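Local atomic coordinates of hypothetical protein VC1899 (Vibrio cholerae, PDB entry 1XMX), a protein that is of unknown function but carries a Card1-like endonuclease domain of the PD-(D/E)XK clan and may bind nucleic acid. Residues Ser28-Phe33 / Ser56-Glu61; Ala4-Ile9 / His24-Arg29; Asp320-Leu325 / Leu358-Ile363; His305-Lys310 / Met340-Arg345. All blocks are in the same frame, centred on the assembly; numbering follows the deposited sequence.

Contact 1. Residues Ser28-Phe33 / Ser56-Glu61; sequences SRHIIF and STDFFE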
# COMPACT_ATOMS: atom_id res chain seq x y z
N SER A 28 7.21 8.73 -24.46
CA SER A 28 7.99 9.73 -23.73
C SER A 28 8.84 9.16 -22.64
O SER A 28 8.32 8.37 -21.82
CB SER A 28 7.10 10.84 -23.14
OG SER A 28 6.24 11.25 -24.18
N ARG A 29 10.11 9.55 -22.56
CA ARG A 29 10.94 9.12 -21.41
C ARG A 29 11.55 10.33 -20.71
O ARG A 29 12.62 10.28 -20.14
CB ARG A 29 11.98 8.05 -21.82
CG ARG A 29 12.87 8.50 -22.96
CD ARG A 29 13.85 7.42 -23.48
NE ARG A 29 14.63 7.88 -24.67
CZ ARG A 29 15.34 9.01 -24.71
NH1 ARG A 29 15.36 9.83 -23.65
NH2 ARG A 29 16.05 9.34 -25.81
N HIS A 30 10.83 11.44 -20.79
CA HIS A 30 11.22 12.68 -20.16
C HIS A 30 9.96 13.43 -19.73
O HIS A 30 8.93 13.37 -20.42
CB HIS A 30 12.09 13.55 -21.08
CG HIS A 30 12.70 14.74 -20.37
ND1 HIS A 30 12.19 16.02 -20.48
CD2 HIS A 30 13.74 14.83 -19.50
CE1 HIS A 30 12.92 16.85 -19.75
NE2 HIS A 30 13.85 16.15 -19.13
N ILE A 31 10.05 14.11 -18.58
CA ILE A 31 8.98 14.95 -18.09
C ILE A 31 9.55 16.17 -17.43
O ILE A 31 10.56 16.10 -16.71
CB ILE A 31 8.02 14.19 -17.11
CG1 ILE A 31 6.92 15.13 -16.54
CG2 ILE A 31 8.84 13.45 -15.98
CD1 ILE A 31 5.68 14.41 -15.93
N ILE A 32 8.86 17.28 -17.62
CA ILE A 32 9.18 18.51 -16.91
C ILE A 32 8.04 18.75 -15.98
O ILE A 32 6.86 18.83 -16.41
CB ILE A 32 9.30 19.72 -17.90
CG1 ILE A 32 10.45 19.44 -18.86
CG2 ILE A 32 9.43 21.10 -17.19
CD1 ILE A 32 10.52 20.33 -20.03
N PHE A 33 8.39 18.82 -14.70
CA PHE A 33 7.40 19.09 -13.67
C PHE A 33 7.40 20.59 -13.47
O PHE A 33 8.45 21.19 -13.45
CB PHE A 33 7.79 18.40 -12.37
CG PHE A 33 7.75 16.91 -12.42
CD1 PHE A 33 6.54 16.23 -12.36
CD2 PHE A 33 8.92 16.18 -12.48
CE1 PHE A 33 6.51 14.82 -12.37
CE2 PHE A 33 8.89 14.78 -12.51
CZ PHE A 33 7.69 14.12 -12.44
N SER A 56 14.09 10.56 -17.54
CA SER A 56 14.62 11.84 -17.09
C SER A 56 13.58 12.92 -16.71
O SER A 56 12.43 12.88 -17.16
CB SER A 56 15.68 12.38 -18.07
OG SER A 56 15.10 12.67 -19.30
N THR A 57 14.03 13.88 -15.89
CA THR A 57 13.12 14.84 -15.24
C THR A 57 13.76 16.25 -15.20
O THR A 57 14.97 16.37 -15.16
CB THR A 57 12.76 14.37 -13.78
OG1 THR A 57 13.94 14.31 -12.97
CG2 THR A 57 12.18 12.96 -13.75
N ASP A 58 12.93 17.29 -15.21
CA ASP A 58 13.37 18.64 -14.96
C ASP A 58 12.29 19.30 -14.17
O ASP A 58 11.15 18.85 -14.19
CB ASP A 58 13.54 19.40 -16.28
CG ASP A 58 14.70 18.87 -17.13
OD1 ASP A 58 15.71 18.44 -16.52
OD2 ASP A 58 14.59 18.88 -18.40
N PHE A 59 12.65 20.39 -13.51
CA PHE A 59 11.78 21.11 -12.64
C PHE A 59 11.78 22.52 -13.18
O PHE A 59 12.83 23.14 -13.31
CB PHE A 59 12.31 21.10 -11.18
CG PHE A 59 11.35 21.74 -10.18
CD1 PHE A 59 9.97 21.49 -10.26
CD2 PHE A 59 11.82 22.51 -9.12
CE1 PHE A 59 9.07 22.04 -9.30
CE2 PHE A 59 10.94 23.04 -8.18
CZ PHE A 59 9.55 22.82 -8.27
N PHE A 60 10.60 23.03 -13.49
CA PHE A 60 10.46 24.39 -13.96
C PHE A 60 9.62 25.11 -12.92
O PHE A 60 8.47 24.72 -12.64
CB PHE A 60 9.81 24.42 -15.35
CG PHE A 60 9.47 25.83 -15.82
CD1 PHE A 60 8.23 26.40 -15.55
CD2 PHE A 60 10.40 26.57 -16.54
CE1 PHE A 60 7.94 27.70 -15.97
CE2 PHE A 60 10.10 27.88 -17.00
CZ PHE A 60 8.87 28.42 -16.69
N GLU A 61 10.19 26.16 -12.31
CA GLU A 61 9.55 26.82 -11.17
C GLU A 61 8.72 27.98 -11.58
O GLU A 61 9.22 28.93 -12.20
CB GLU A 61 10.59 27.37 -10.19
CG GLU A 61 10.72 26.55 -8.96
CD GLU A 61 11.76 27.05 -8.00
OE1 GLU A 61 11.91 28.31 -7.83
OE2 GLU A 61 12.42 26.16 -7.40
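Phe-33 turns the edge of its ring to Thr-57, with CE2 4.0 Å from the Thr-57 methyl CG2, which lies close to the ring plane. One face of the same ring is taken by Ile-31 CG1, over the ring centre and 4.1 Å above its plane, so the ring is met at both rim and middle. Thr-57 OG1 is directed elsewhere, to a hydrogen bond with Ser-47. On the other side of the sheet Ile-32 crosses two partners obliquely with different branches: chi1 of -62° sets CG1 anti to the carbonyl carbon, 4.0 Å from Asp-58 CB, and leaves CG2 anti to the backbone N, 3.8 Å from Phe-60 CB. The strands run parallel, their axes 20° apart, as the two strands of a beta-alpha-beta unit in a sheet whose parallel strand order is Rossmann-like; helix 40-52 connects them and covers the Phe-33 face, while helix 68-85 covers the Ile-32 and Phe-60 face. Five backbone bonds hold the pair. The first is Ser-56 N to Arg-29 O at 3.0 Å, and the last, Phe-60 N to Phe-33 O at 2.8 Å, is nearly straight, with 169° at the hydrogen.

Contact 2. Residues Ala4-Ile9 / His24-Arg29; sequences AIHVGI and HRTVSR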
# COMPACT_ATOMS: atom_id res chain seq x y z
N ALA A 4 9.81 13.30 -27.61
CA ALA A 4 8.52 13.16 -26.92
C ALA A 4 8.70 13.45 -25.43
O ALA A 4 9.44 12.74 -24.72
CB ALA A 4 7.89 11.74 -27.14
N ILE A 5 7.97 14.43 -24.92
CA ILE A 5 8.04 14.66 -23.47
C ILE A 5 6.70 14.92 -22.82
O ILE A 5 5.76 15.35 -23.51
CB ILE A 5 9.09 15.75 -23.11
CG1 ILE A 5 8.54 17.13 -23.13
CG2 ILE A 5 10.19 15.79 -24.11
CD1 ILE A 5 9.61 18.11 -22.54
N HIS A 6 6.59 14.64 -21.52
CA HIS A 6 5.42 15.05 -20.73
C HIS A 6 5.66 16.35 -19.95
O HIS A 6 6.79 16.65 -19.61
CB HIS A 6 5.07 13.92 -19.71
CG HIS A 6 4.46 12.72 -20.36
ND1 HIS A 6 3.84 11.72 -19.65
CD2 HIS A 6 4.34 12.39 -21.67
CE1 HIS A 6 3.38 10.80 -20.48
NE2 HIS A 6 3.66 11.19 -21.71
N VAL A 7 4.60 17.11 -19.66
CA VAL A 7 4.69 18.17 -18.69
C VAL A 7 3.60 17.91 -17.65
O VAL A 7 2.51 17.51 -18.00
CB VAL A 7 4.53 19.56 -19.32
CG1 VAL A 7 4.55 20.65 -18.20
CG2 VAL A 7 5.68 19.80 -20.33
N GLY A 8 3.93 18.07 -16.36
CA GLY A 8 2.94 17.81 -15.30
C GLY A 8 3.06 18.84 -14.23
O GLY A 8 4.09 19.51 -14.15
N ILE A 9 2.00 19.04 -13.45
CA ILE A 9 2.01 20.07 -12.41
C ILE A 9 2.08 19.35 -11.06
O ILE A 9 1.22 18.54 -10.74
CB ILE A 9 0.75 20.99 -12.41
CG1 ILE A 9 0.42 21.58 -13.81
CG2 ILE A 9 0.94 22.16 -11.42
CD1 ILE A 9 1.44 22.34 -14.32
N HIS A 24 4.28 0.72 -20.25
CA HIS A 24 5.20 0.36 -21.35
C HIS A 24 4.79 0.95 -22.68
O HIS A 24 5.61 0.97 -23.62
CB HIS A 24 5.24 -1.16 -21.51
CG HIS A 24 5.90 -1.87 -20.37
ND1 HIS A 24 6.15 -3.23 -20.38
CD2 HIS A 24 6.35 -1.41 -19.19
CE1 HIS A 24 6.73 -3.58 -19.25
NE2 HIS A 24 6.88 -2.49 -18.51
N ARG A 25 3.52 1.36 -22.81
CA ARG A 25 3.03 1.89 -24.10
C ARG A 25 3.41 3.35 -24.35
O ARG A 25 3.34 3.82 -25.48
CB ARG A 25 1.52 1.70 -24.23
CG ARG A 25 1.11 0.23 -24.17
CD ARG A 25 -0.40 0.08 -24.00
NE ARG A 25 -0.80 0.73 -22.75
CZ ARG A 25 -2.05 0.73 -22.28
NH1 ARG A 25 -3.01 0.16 -23.00
NH2 ARG A 25 -2.32 1.31 -21.09
N THR A 26 3.82 4.07 -23.30
CA THR A 26 4.14 5.50 -23.41
C THR A 26 5.51 5.61 -24.01
O THR A 26 6.44 4.91 -23.60
CB THR A 26 4.05 6.19 -22.03
OG1 THR A 26 2.73 5.99 -21.52
CG2 THR A 26 4.35 7.72 -22.06
N VAL A 27 5.59 6.42 -25.06
CA VAL A 27 6.83 6.68 -25.78
C VAL A 27 7.76 7.62 -24.97
O VAL A 27 8.95 7.32 -24.78
CB VAL A 27 6.48 7.22 -27.19
CG1 VAL A 27 7.72 7.66 -27.98
CG2 VAL A 27 5.71 6.12 -28.00
N SER A 28 7.21 8.73 -24.46
CA SER A 28 7.99 9.73 -23.73
C SER A 28 8.84 9.16 -22.64
O SER A 28 8.32 8.37 -21.82
CB SER A 28 7.10 10.84 -23.14
OG SER A 28 6.24 11.25 -24.18
N ARG A 29 10.11 9.55 -22.56
CA ARG A 29 10.94 9.12 -21.41
C ARG A 29 11.55 10.33 -20.71
O ARG A 29 12.62 10.28 -20.14
CB ARG A 29 11.98 8.05 -21.82
CG ARG A 29 12.87 8.50 -22.96
CD ARG A 29 13.85 7.42 -23.48
NE ARG A 29 14.63 7.88 -24.67
CZ ARG A 29 15.34 9.01 -24.71
NH1 ARG A 29 15.36 9.83 -23.65
NH2 ARG A 29 16.05 9.34 -25.81
O HOH W 1 11.54 11.14 -24.47
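Ala-4 meets the incoming chain at Ser-28 with both its methyl and its carbonyl. Its CB lies 3.4 Å from Ser-28 OG and, more loosely, 4.2 Å from Val-27 CG1, while its carbonyl O rests 3.4 Å from Ser-28 CB. The same oxygen accepts a hydrogen bond of 2.7 Å from a water, which in turn accepts one of 2.9 Å from Arg-29 N, so a single water joins the two backbones. Ile-5 points away from segment 24-29 and packs on His-30 and Ile-32 of the neighbouring strand. At His-6 the chain returns to the contact: chi1 of -73° sets CG anti to the carbonyl carbon, and the imidazole extends past Ser-28 to Thr-26. Ring atom CD2 comes 3.3 Å from Ser-28 OG, and the methyl CG2 of Thr-26 stands 3.6 Å from NE2 and about equally far from CE1, meeting that end of the ring obliquely. Pro-20 and Leu-21 of helix 15-22 also pack on this ring, and Pro-20 O takes the hydroxyl bond of Thr-26. Residues 26-29 run at 92° to residues 4-6, on the connection that leads from helix 15-22 into strand 30-35. Because no direct hydrogen bond links the two segments, the contact depends on close van der Waals packing and one water bridge; Ser-28 OG is hydrogen-bonded to a bound glycerol, probably from the crystallisation liquor, so the hydroxyl that packs on Ala-4 and His-6 has its polar partner outside the two segments.

Contact 3. Residues Asp320-Leu325 / Leu358-Ile363; sequences DTLYKL and LGLALI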
# COMPACT_ATOMS: atom_id res chain seq x y z
N ASP A 320 -6.82 3.60 19.50
CA ASP A 320 -6.25 4.41 18.42
C ASP A 320 -6.13 3.66 17.09
O ASP A 320 -5.75 4.26 16.10
CB ASP A 320 -4.90 5.03 18.85
CG ASP A 320 -3.72 4.05 18.72
OD1 ASP A 320 -3.96 2.83 18.64
OD2 ASP A 320 -2.54 4.50 18.71
N THR A 321 -6.45 2.35 17.09
CA THR A 321 -6.18 1.45 15.93
C THR A 321 -6.69 2.01 14.56
O THR A 321 -5.96 2.03 13.58
CB THR A 321 -6.75 0.01 16.17
OG1 THR A 321 -5.95 -0.66 17.18
CG2 THR A 321 -6.71 -0.79 14.92
N LEU A 322 -7.95 2.42 14.54
CA LEU A 322 -8.66 2.84 13.36
C LEU A 322 -8.31 4.28 12.93
O LEU A 322 -8.22 4.55 11.74
CB LEU A 322 -10.16 2.70 13.61
CG LEU A 322 -10.63 1.25 13.77
CD1 LEU A 322 -12.11 1.35 13.93
CD2 LEU A 322 -10.33 0.40 12.52
N TYR A 323 -8.17 5.21 13.88
CA TYR A 323 -7.68 6.57 13.59
C TYR A 323 -6.27 6.56 13.05
O TYR A 323 -5.94 7.32 12.12
CB TYR A 323 -7.65 7.42 14.84
CG TYR A 323 -8.98 7.72 15.33
CD1 TYR A 323 -9.89 8.38 14.53
CD2 TYR A 323 -9.36 7.33 16.60
CE1 TYR A 323 -11.17 8.66 14.98
CE2 TYR A 323 -10.61 7.59 17.04
CZ TYR A 323 -11.51 8.26 16.24
OH TYR A 323 -12.76 8.53 16.77
N LYS A 324 -5.44 5.72 13.66
CA LYS A 324 -4.08 5.55 13.21
C LYS A 324 -4.01 4.91 11.83
O LYS A 324 -3.21 5.32 11.01
CB LYS A 324 -3.28 4.73 14.19
CG LYS A 324 -1.85 4.59 13.79
CD LYS A 324 -1.23 3.47 14.62
CE LYS A 324 0.26 3.56 14.77
NZ LYS A 324 1.00 2.99 13.59
N LEU A 325 -4.79 3.85 11.60
CA LEU A 325 -4.79 3.20 10.26
C LEU A 325 -5.18 4.19 9.16
O LEU A 325 -4.47 4.31 8.18
CB LEU A 325 -5.72 1.98 10.22
CG LEU A 325 -5.78 1.12 8.93
CD1 LEU A 325 -4.40 0.66 8.45
CD2 LEU A 325 -6.73 -0.10 9.14
N LEU A 358 -14.82 6.41 8.89
CA LEU A 358 -13.49 6.62 8.32
C LEU A 358 -13.23 5.99 6.91
O LEU A 358 -12.16 6.18 6.37
CB LEU A 358 -12.43 6.07 9.29
CG LEU A 358 -11.87 6.96 10.43
CD1 LEU A 358 -12.60 8.28 10.62
CD2 LEU A 358 -11.62 6.23 11.78
N GLY A 359 -14.15 5.20 6.37
CA GLY A 359 -13.90 4.55 5.07
C GLY A 359 -12.88 3.41 5.12
O GLY A 359 -12.16 3.17 4.15
N LEU A 360 -12.81 2.68 6.25
CA LEU A 360 -11.83 1.57 6.41
C LEU A 360 -12.63 0.30 6.21
O LEU A 360 -13.76 0.17 6.70
CB LEU A 360 -11.16 1.56 7.83
CG LEU A 360 -10.24 2.77 8.08
CD1 LEU A 360 -9.84 2.95 9.61
CD2 LEU A 360 -9.01 2.62 7.26
N ALA A 361 -12.06 -0.66 5.49
CA ALA A 361 -12.77 -1.92 5.30
C ALA A 361 -12.48 -2.81 6.53
O ALA A 361 -11.44 -2.66 7.19
CB ALA A 361 -12.25 -2.59 3.98
N LEU A 362 -13.35 -3.77 6.81
CA LEU A 362 -13.12 -4.70 7.92
C LEU A 362 -13.31 -6.15 7.48
O LEU A 362 -14.24 -6.47 6.73
CB LEU A 362 -14.10 -4.43 9.09
CG LEU A 362 -13.94 -3.15 9.89
CD1 LEU A 362 -14.91 -3.12 11.03
CD2 LEU A 362 -12.53 -2.97 10.41
N ILE A 363 -12.46 -7.03 8.00
CA ILE A 363 -12.79 -8.46 8.00
C ILE A 363 -12.67 -9.01 9.45
O ILE A 363 -11.57 -9.08 10.02
CB ILE A 363 -11.93 -9.28 7.03
CG1 ILE A 363 -12.17 -8.84 5.56
CG2 ILE A 363 -12.26 -10.76 7.13
CD1 ILE A 363 -11.21 -9.60 4.56
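Leu-360 lays its CD1 methyl against the helical backbone at Leu-322, 3.1 Å from the carbonyl O and 3.9 Å from the methyl CD2 of the Leu-322 side chain. Its other methyl, CD2, reaches 3.9 Å from CG of Leu-325, one helical turn further on, so the forked end of Leu-360 spans both leucines. Leu-358, near the end of helix 349-358, touches helix 321-333 with CD2, which lies 3.9 Å from Tyr-323 CD1 and 3.8 Å from Leu-322 O; its side chain crosses that of Tyr-323 at about a right angle. Between the two contacting residues the chain turns at Gly-359, whose positive phi of 73° ends helix 349-358 in a Schellman motif; Arg-329 bonds to the carbonyl O of Leu-358 at this turn. No hydrogen bond joins the two segments, and the contact is mostly apolar packing, with methyls also lying against the Leu-322 carbonyl. Leu-322 also touches Leu-341, and Leu-325 touches Ala-339, which shows that helix 321-333 lies over strand 338-343 as well. Such a helix packed on parallel strands, with a second helix ending beside it, belongs to the alpha/beta core expected of a PD-(D/E)XK nuclease domain.

Contact 4. Residues His305-Lys310 / Met340-Arg345; sequences HIIECK and MLVSFR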
# COMPACT_ATOMS: atom_id res chain seq x y z
N HIS A 305 -2.79 -0.13 -1.12
CA HIS A 305 -3.75 -0.82 -0.23
C HIS A 305 -2.98 -1.39 0.96
O HIS A 305 -2.07 -2.22 0.79
CB HIS A 305 -4.39 -2.01 -0.92
CG HIS A 305 -5.50 -1.62 -1.85
ND1 HIS A 305 -5.31 -0.78 -2.93
CD2 HIS A 305 -6.81 -1.92 -1.83
CE1 HIS A 305 -6.46 -0.61 -3.55
NE2 HIS A 305 -7.39 -1.30 -2.92
N ILE A 306 -3.35 -0.93 2.16
CA ILE A 306 -2.74 -1.42 3.40
C ILE A 306 -3.70 -2.26 4.25
O ILE A 306 -4.86 -1.88 4.54
CB ILE A 306 -2.28 -0.25 4.31
CG1 ILE A 306 -1.32 0.67 3.59
CG2 ILE A 306 -1.54 -0.79 5.62
CD1 ILE A 306 -1.24 2.02 4.36
N ILE A 307 -3.18 -3.37 4.74
CA ILE A 307 -3.97 -4.24 5.59
C ILE A 307 -3.26 -4.36 6.94
O ILE A 307 -2.07 -4.77 7.00
CB ILE A 307 -4.14 -5.62 4.94
CG1 ILE A 307 -4.74 -5.48 3.55
CG2 ILE A 307 -5.03 -6.54 5.86
CD1 ILE A 307 -4.69 -6.77 2.72
N GLU A 308 -3.98 -3.96 8.00
CA GLU A 308 -3.52 -4.20 9.35
C GLU A 308 -4.19 -5.49 9.80
O GLU A 308 -5.42 -5.64 9.64
CB GLU A 308 -4.00 -3.11 10.30
CG GLU A 308 -3.32 -3.20 11.68
CD GLU A 308 -3.52 -1.97 12.53
OE1 GLU A 308 -3.96 -0.94 11.97
OE2 GLU A 308 -3.24 -2.02 13.76
N CYS A 309 -3.39 -6.41 10.34
CA CYS A 309 -3.91 -7.62 11.02
C CYS A 309 -3.84 -7.48 12.56
O CYS A 309 -2.80 -7.12 13.10
CB CYS A 309 -3.19 -8.87 10.53
SG CYS A 309 -3.30 -8.97 8.73
N LYS A 310 -4.97 -7.66 13.23
CA LYS A 310 -5.01 -7.81 14.68
C LYS A 310 -5.45 -9.23 15.08
O LYS A 310 -6.40 -9.79 14.51
CB LYS A 310 -5.90 -6.77 15.35
CG LYS A 310 -5.29 -5.35 15.34
CD LYS A 310 -6.21 -4.36 16.05
CE LYS A 310 -6.17 -4.47 17.56
NZ LYS A 310 -4.75 -4.78 17.99
N MET A 340 -7.58 -1.64 5.15
CA MET A 340 -8.44 -2.65 5.72
C MET A 340 -7.89 -3.08 7.11
O MET A 340 -6.68 -3.16 7.31
CB MET A 340 -8.36 -3.84 4.78
CG MET A 340 -8.92 -5.08 5.41
SD MET A 340 -9.06 -6.47 4.31
CE MET A 340 -10.56 -6.01 3.35
N LEU A 341 -8.78 -3.39 8.04
CA LEU A 341 -8.33 -4.08 9.27
C LEU A 341 -8.86 -5.51 9.26
O LEU A 341 -10.06 -5.72 9.14
CB LEU A 341 -8.79 -3.32 10.52
CG LEU A 341 -8.64 -3.97 11.89
CD1 LEU A 341 -7.17 -4.25 12.20
CD2 LEU A 341 -9.27 -3.03 12.97
N VAL A 342 -7.95 -6.49 9.34
CA VAL A 342 -8.38 -7.88 9.51
C VAL A 342 -8.24 -8.23 11.00
O VAL A 342 -7.16 -8.09 11.56
CB VAL A 342 -7.57 -8.85 8.61
CG1 VAL A 342 -7.97 -10.32 8.90
CG2 VAL A 342 -7.76 -8.45 7.07
N SER A 343 -9.33 -8.66 11.63
CA SER A 343 -9.36 -8.88 13.07
C SER A 343 -9.81 -10.31 13.35
O SER A 343 -10.83 -10.75 12.85
CB SER A 343 -10.34 -7.91 13.74
OG SER A 343 -10.27 -8.06 15.16
N PHE A 344 -8.99 -11.03 14.13
CA PHE A 344 -9.28 -12.36 14.57
C PHE A 344 -10.37 -12.38 15.63
O PHE A 344 -11.17 -13.34 15.71
CB PHE A 344 -7.98 -12.98 15.08
CG PHE A 344 -8.13 -14.38 15.67
CD1 PHE A 344 -8.40 -15.47 14.84
CD2 PHE A 344 -7.96 -14.59 17.01
CE1 PHE A 344 -8.53 -16.76 15.38
CE2 PHE A 344 -8.09 -15.86 17.54
CZ PHE A 344 -8.38 -16.95 16.73
N ARG A 345 -10.45 -11.30 16.43
CA ARG A 345 -11.42 -11.20 17.48
C ARG A 345 -12.61 -10.35 17.06
O ARG A 345 -12.48 -9.48 16.24
CB ARG A 345 -10.76 -10.63 18.75
CG ARG A 345 -9.57 -11.49 19.34
CD ARG A 345 -9.98 -12.37 20.54
NE ARG A 345 -10.74 -13.59 20.17
CZ ARG A 345 -11.92 -13.97 20.68
NH1 ARG A 345 -12.52 -13.26 21.63
NH2 ARG A 345 -12.52 -15.08 20.24
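Ile-306 O accepts the first of five backbone bonds, from Met-340 N at 2.8 Å. Glu-308 then uses both its backbone groups on the same neighbour strand: its N donates to Met-340 O at 2.9 Å and its O accepts from Val-342 N at 2.7 Å. Lys-310 repeats the pattern, N to Val-342 O at 2.8 Å and O from Phe-344 N at 2.9 Å. The N-H groups point almost straight at their acceptors, with angles at the hydrogen between 161° and 165°, and the first four donors sit nearly along the C=O axis. The intervening residues bond outward: Ile-307 pairs with Val-296, Cys-309 N donates to Asp-295 OD2, and Leu-341 pairs with Ala-361 and Ile-363. Ser-343 OG turns back within its own segment and donates to Arg-345 O at 2.8 Å, in the carbonyl plane and on a lone pair. On one face Ile-307 CG2 presses against Val-342 CG2 at 3.5 Å. On the other, Leu-341 CD1 lies 3.8 Å from Lys-310 CG and also beside the Glu-308 side chain, which runs the same way. Glu-308, Cys-309 and Lys-310 read as E-X-K, consistent with the (D/E)XK signature of the clan. The regular parallel pairing therefore fixes the backbone under two polar side chains on one face, their lower carbons packed on a leucine, while the bond from Cys-309 N holds the Asp-295 carboxylate next to that strand, consistent with a nuclease-type site.

In the fold
From the N terminus, contact 2 closes first, returning the chain past helix 15-22 to the start of strand 4-9. Contact 1 opens on the last residues of contact 2, sharing Ser-28 and Arg-29, and closes after helix 40-52; His-6 joins the two through backbone bonds with His-30 and Ile-32. Both reach the N-terminal sheet, contact 1 by pairing two of its strands and contact 2 by packing a loop on strand 4-9. Contacts 3 and 4 come much later, in the other half of the molecule. Along the chain the order is 305-310, 320-325, 340-345, 358-363, so the two loops cross. They tie the helix and three parallel strands of the Card1-like domain together.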